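Local coordinates for protein KP700603 (Klebsiella pneumoniae 700603, PDB 5KVK), which is of unknown function but belongs to the competence-damaged protein (CinA) superfamily, some relatives of which deamidate nicotinamide mononucleotide, at residues 10-13 and 14-18; 92-95 and 96-100; 144-147 and 148-151. One frame throughout, in Å; residues are numbered along the deposited sequence. Where two conformers were deposited one is given.

Contact 1. Residues 10-13 and 14-18; sequences QNTH and ELTTR
N11 reaches across the first turn of helix 12-26 to E14. N11 CB lies 4.1 Å from E14 CB, where the two side chains cross at about a right angle. With CG trans to the backbone N (chi1 -177°), the amide swings over the helix start, and N11 CG comes 4.0 Å from E14 N. At the tip, OD1 of N11 accepts from E14 N at 2.9 Å, the donor tilted 21° from the carbonyl plane. N11 is therefore the N-cap, and a water that accepts from N11 N at 2.8 Å and donates to E14 OE1 at 2.9 Å links the cap back to the glutamate. Past the cap, two threonines turn their hydroxyls back along the helix. T16 OG1 donates to T12 O at 2.7 Å, and T16 N meets that oxygen from the opposite face of its plane. T17 OG1 grips H13 O likewise, at 2.8 Å, and lies above one face of the H13 ring, offset toward its rim; Q48 NE2 is a second partner of this hydroxyl. T12 OG1 bonds to R156 NH1 on helix 147-165, where L15 packs on M159 and A160.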
# COMPACT_ATOMS: atom_id res chain seq x y z
N GLN A 10 20.64 -7.94 5.28
CA GLN A 10 20.20 -8.90 4.27
C GLN A 10 19.32 -8.27 3.19
O GLN A 10 18.84 -7.12 3.31
CB GLN A 10 19.43 -10.05 4.93
CG GLN A 10 18.34 -9.61 5.91
CD GLN A 10 17.43 -10.76 6.31
OE1 GLN A 10 17.54 -11.86 5.76
NE2 GLN A 10 16.53 -10.51 7.26
N ASN A 11 19.09 -9.04 2.12
CA ASN A 11 18.44 -8.51 0.93
C ASN A 11 16.95 -8.85 0.97
O ASN A 11 16.57 -10.02 0.99
CB ASN A 11 19.07 -9.07 -0.34
CG ASN A 11 18.46 -8.46 -1.59
OD1 ASN A 11 17.65 -9.11 -2.27
ND2 ASN A 11 18.83 -7.22 -1.90
N THR A 12 16.11 -7.80 0.93
CA THR A 12 14.66 -7.99 1.05
C THR A 12 14.09 -8.79 -0.10
O THR A 12 13.21 -9.62 0.10
CB THR A 12 13.92 -6.65 1.12
OG1 THR A 12 14.48 -5.88 2.18
CG2 THR A 12 12.40 -6.85 1.34
N HIS A 13 14.53 -8.51 -1.32
CA HIS A 13 13.97 -9.25 -2.45
C HIS A 13 14.30 -10.75 -2.34
O HIS A 13 13.47 -11.59 -2.67
CB HIS A 13 14.50 -8.65 -3.76
CG HIS A 13 13.94 -9.25 -5.01
ND1 HIS A 13 12.59 -9.41 -5.24
CD2 HIS A 13 14.56 -9.67 -6.14
CE1 HIS A 13 12.40 -9.95 -6.43
NE2 HIS A 13 13.58 -10.12 -7.00
N GLU A 14 15.53 -11.10 -1.92
CA GLU A 14 15.88 -12.52 -1.81
C GLU A 14 15.09 -13.22 -0.69
O GLU A 14 14.49 -14.29 -0.92
CB GLU A 14 17.39 -12.64 -1.60
CG GLU A 14 17.89 -14.08 -1.52
CD GLU A 14 19.39 -14.13 -1.24
OE1 GLU A 14 19.99 -13.05 -1.00
OE2 GLU A 14 19.92 -15.24 -1.24
N LEU A 15 15.06 -12.63 0.50
CA LEU A 15 14.21 -13.14 1.60
C LEU A 15 12.76 -13.32 1.16
O LEU A 15 12.11 -14.35 1.47
CB LEU A 15 14.27 -12.16 2.77
CG LEU A 15 13.25 -12.41 3.88
CD1 LEU A 15 13.75 -13.69 4.50
CD2 LEU A 15 13.23 -11.29 4.89
N THR A 16 12.20 -12.30 0.49
CA THR A 16 10.80 -12.40 0.11
C THR A 16 10.59 -13.52 -0.89
O THR A 16 9.54 -14.17 -0.89
CB THR A 16 10.31 -11.08 -0.47
OG1 THR A 16 10.53 -10.06 0.53
CG2 THR A 16 8.83 -11.13 -0.79
N THR A 17 11.55 -13.73 -1.80
CA THR A 17 11.44 -14.86 -2.72
C THR A 17 11.29 -16.17 -1.94
O THR A 17 10.45 -17.03 -2.26
CB THR A 17 12.70 -14.89 -3.59
OG1 THR A 17 12.71 -13.70 -4.40
CG2 THR A 17 12.74 -16.12 -4.45
N ARG A 18 12.10 -16.33 -0.88
CA ARG A 18 12.09 -17.60 -0.16
C ARG A 18 10.75 -17.80 0.53
O ARG A 18 10.11 -18.84 0.42
CB ARG A 18 13.21 -17.63 0.87
CG ARG A 18 13.12 -18.86 1.73
CD ARG A 18 14.27 -19.05 2.68
NE ARG A 18 14.54 -17.90 3.56
CZ ARG A 18 14.06 -17.72 4.79
NH1 ARG A 18 13.18 -18.56 5.34
NH2 ARG A 18 14.47 -16.67 5.49
O HOH W 1 20.37 -11.41 1.42

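Contact 2. Residues 92-95 and 96-100; sequences MSTG and ILTLA
T98 and T94 meet through nearly identical torsions: in both, OG1 lies opposite the carbonyl carbon and next to the backbone N (chi1 -56° in T98, -62° in T94). With one helical turn between them, the side chains lie side by side and point the same way. The setting is the C-terminal half of helix 86-100, an amphipathic helix laid against the central mixed sheet, and the T98 hydroxyl turns back one helical turn as threonines in helices often do. T98 OG1, in one of two modelled conformers, donates to T94 O at 2.9 Å. The backbone T98 N reaches the same oxygen at 3.0 Å from the other face of the carbonyl plane, and in this conformer T94 O has two donors. The T94 methyl, CG2, lies 4.2 Å from T98 OG1.

On the sheet side the work is done by aliphatic groups. I96 places CG1 trans to its backbone N (chi1 -171°), which leaves CG2 between the N and the carbonyl carbon; there CG2 rests 3.4 Å from S93 O and close to M92 O as well. M92 and I96 both cover A33 on strand 30-34, and they also reach strands 55-61 and 104-110. S93 faces strand 125-132, where its OG bonds to N131 ND2 while also bonding to Q90 O a turn earlier. G95 takes part through backbone atoms alone. Near the end of the helix, L99 O accepts from N69 ND2 of the second subunit, which joins this turn to that subunit. L97 N donates to S93 O at 2.9 Å, and L97 CB approaches that same oxygen to 3.2 Å, while L99 CB lies 3.4 Å from G95 O.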
# COMPACT_ATOMS: atom_id res chain seq x y z
N MET A 92 -5.95 -4.62 13.65
CA MET A 92 -5.57 -4.42 12.25
C MET A 92 -5.51 -5.76 11.52
O MET A 92 -6.02 -5.87 10.40
CB MET A 92 -4.22 -3.73 12.15
CG MET A 92 -4.34 -2.23 12.56
SD MET A 92 -2.64 -1.53 12.52
CE MET A 92 -2.32 -1.45 10.75
N SER A 93 -4.88 -6.77 12.13
CA SER A 93 -4.68 -8.03 11.37
C SER A 93 -6.02 -8.69 11.10
O SER A 93 -6.24 -9.19 9.99
CB SER A 93 -3.74 -8.99 12.06
OG SER A 93 -4.32 -9.59 13.19
N THR A 94 -6.94 -8.66 12.08
CA THR A 94 -8.26 -9.26 11.86
C THR A 94 -9.00 -8.48 10.77
O THR A 94 -9.73 -9.05 9.95
CB THR A 94 -9.04 -9.22 13.16
OG1 THR A 94 -8.37 -10.01 14.15
CG2 THR A 94 -10.48 -9.75 12.96
N GLY A 95 -8.90 -7.14 10.81
CA GLY A 95 -9.65 -6.35 9.85
C GLY A 95 -9.22 -6.64 8.42
O GLY A 95 -10.07 -6.79 7.53
N ILE A 96 -7.92 -6.77 8.19
CA ILE A 96 -7.50 -6.97 6.80
C ILE A 96 -7.66 -8.45 6.40
O ILE A 96 -8.00 -8.74 5.25
CB ILE A 96 -6.05 -6.47 6.56
CG1 ILE A 96 -5.67 -6.47 5.04
CG2 ILE A 96 -5.06 -7.26 7.39
CD1 ILE A 96 -6.62 -5.58 4.18
N LEU A 97 -7.48 -9.37 7.33
CA LEU A 97 -7.74 -10.78 7.03
C LEU A 97 -9.18 -10.95 6.53
O LEU A 97 -9.47 -11.67 5.55
CB LEU A 97 -7.49 -11.63 8.30
CG LEU A 97 -7.64 -13.14 8.10
CD1 LEU A 97 -6.45 -13.63 7.28
CD2 LEU A 97 -7.75 -13.92 9.41
N THR A 98 -10.11 -10.30 7.21
CA THR A 98 -11.52 -10.47 6.86
C THR A 98 -11.87 -9.72 5.57
O THR A 98 -12.59 -10.25 4.71
CB THR A 98 -12.42 -9.96 7.99
OG1 THR A 98 -12.09 -10.63 9.22
CG2 THR A 98 -13.92 -10.20 7.63
N LEU A 99 -11.36 -8.49 5.42
CA LEU A 99 -11.63 -7.71 4.21
C LEU A 99 -11.13 -8.44 2.97
O LEU A 99 -11.85 -8.57 1.98
CB LEU A 99 -10.99 -6.35 4.33
CG LEU A 99 -10.97 -5.52 3.06
CD1 LEU A 99 -12.39 -5.32 2.57
CD2 LEU A 99 -10.26 -4.19 3.45
N ALA A 100 -9.90 -8.97 3.04
CA ALA A 100 -9.22 -9.54 1.87
C ALA A 100 -9.60 -10.99 1.61
O ALA A 100 -9.30 -11.52 0.54
CB ALA A 100 -7.69 -9.43 2.09

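Contact 3. Residues 144-147 and 148-151; sequences TGDC and EAVV
D146 and A149 form the tight part of this contact, at the start of helix 147-165. The aspartate side chain curls back toward the helix because its CG sits between the backbone N and the carbonyl carbon (chi1 66°). From there OD1 of D146 accepts from A149 N at 3.1 Å, and the donor approaches from above the carboxylate plane, 57° out of it. E148 N lies 3.0 Å from D146 OD1, but the bond is strongly bent and weak. D146 is the N-cap: its carboxylate takes up the A149 N-H and, weakly, that of E148, and its negative charge probably interacts well with the positive end of the helix dipole. The other carboxylate oxygen, OD2, lies against the methyl of A149, 3.5 Å from its CB. Underneath, V150 N closes the first helical bond to D146 O at 2.9 Å, and the CG2 branch of V150 rests 3.6 Å from G145 O.

The opposite extreme is the outer side, where E148 and T144 are exposed and each was modelled in two conformers. E148 extends away from the cap, and in the conformer described its side chain merely brushes that of C147, CG to SG 4.2 Å. G145 passes the A149 methyl with its CA at 4.3 Å, its backbone at a positive phi.

The connection from strand 135-142 is pinned to the helix by Q153, whose NE2 bonds to both T144 O and A149 O. V150 turns inward onto F143 just after that strand, while C147 and V151 lean on A112 in the loop beyond strand 104-110.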
# COMPACT_ATOMS: atom_id res chain seq x y z
N THR A 144 17.08 0.15 15.23
CA THR A 144 18.03 1.25 15.26
C THR A 144 18.22 1.75 13.83
O THR A 144 18.00 1.02 12.87
CB THR A 144 19.35 0.77 15.89
OG1 THR A 144 19.07 0.15 17.17
CG2 THR A 144 20.30 1.89 16.09
N GLY A 145 18.60 3.01 13.68
CA GLY A 145 18.83 3.57 12.35
C GLY A 145 17.84 4.69 12.00
O GLY A 145 16.89 4.98 12.72
N ASP A 146 18.11 5.31 10.85
CA ASP A 146 17.26 6.36 10.32
C ASP A 146 15.91 5.79 9.90
O ASP A 146 15.76 4.57 9.71
CB ASP A 146 17.92 7.05 9.13
CG ASP A 146 18.07 6.09 7.95
OD1 ASP A 146 17.14 6.03 7.15
OD2 ASP A 146 19.10 5.37 7.81
N CYS A 147 14.93 6.69 9.71
CA CYS A 147 13.56 6.22 9.44
C CYS A 147 13.48 5.24 8.27
O CYS A 147 12.74 4.26 8.33
CB CYS A 147 12.64 7.42 9.17
SG CYS A 147 13.21 8.52 7.91
N GLU A 148 14.20 5.48 7.18
CA GLU A 148 14.11 4.56 6.05
C GLU A 148 14.72 3.21 6.40
O GLU A 148 14.19 2.17 5.97
CB GLU A 148 14.74 5.18 4.80
CG GLU A 148 14.03 6.48 4.35
CD GLU A 148 14.49 7.05 3.01
OE1 GLU A 148 14.24 8.24 2.75
OE2 GLU A 148 15.09 6.30 2.22
N ALA A 149 15.82 3.20 7.18
CA ALA A 149 16.40 1.93 7.67
C ALA A 149 15.44 1.18 8.57
O ALA A 149 15.39 -0.05 8.52
CB ALA A 149 17.70 2.17 8.44
N VAL A 150 14.71 1.90 9.44
CA VAL A 150 13.73 1.27 10.31
C VAL A 150 12.66 0.60 9.46
O VAL A 150 12.31 -0.56 9.69
CB VAL A 150 13.11 2.32 11.26
CG1 VAL A 150 11.91 1.75 11.94
CG2 VAL A 150 14.15 2.72 12.33
N VAL A 151 12.20 1.31 8.42
CA VAL A 151 11.15 0.77 7.56
C VAL A 151 11.64 -0.49 6.86
O VAL A 151 10.94 -1.50 6.81
CB VAL A 151 10.67 1.82 6.54
CG1 VAL A 151 9.77 1.14 5.45
CG2 VAL A 151 9.86 2.82 7.31

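How the contacts relate
Contacts 1 and 3 are both helix starts, each with its centre about 16 Å from the centre of the chain: contact 1 is capped by an asparagine amide and is partly buried, while contact 3 is capped by an aspartate and lies at the surface. Their helices, 12-26 and 147-165, lean on each other, and the contacts come within about 7 Å at their nearest atoms without touching. Contact 2 lies on the opposite side of the chain's centre from both, deeper in the fold, in the last turns of helix 86-100. Its inner side is hydrophobic and buried against strands. A threonine hydroxyl bonded to a carbonyl one turn back recurs in contacts 1 and 2, whereas contact 3 relies on a carboxylate. Contact 2 alone reaches the second subunit.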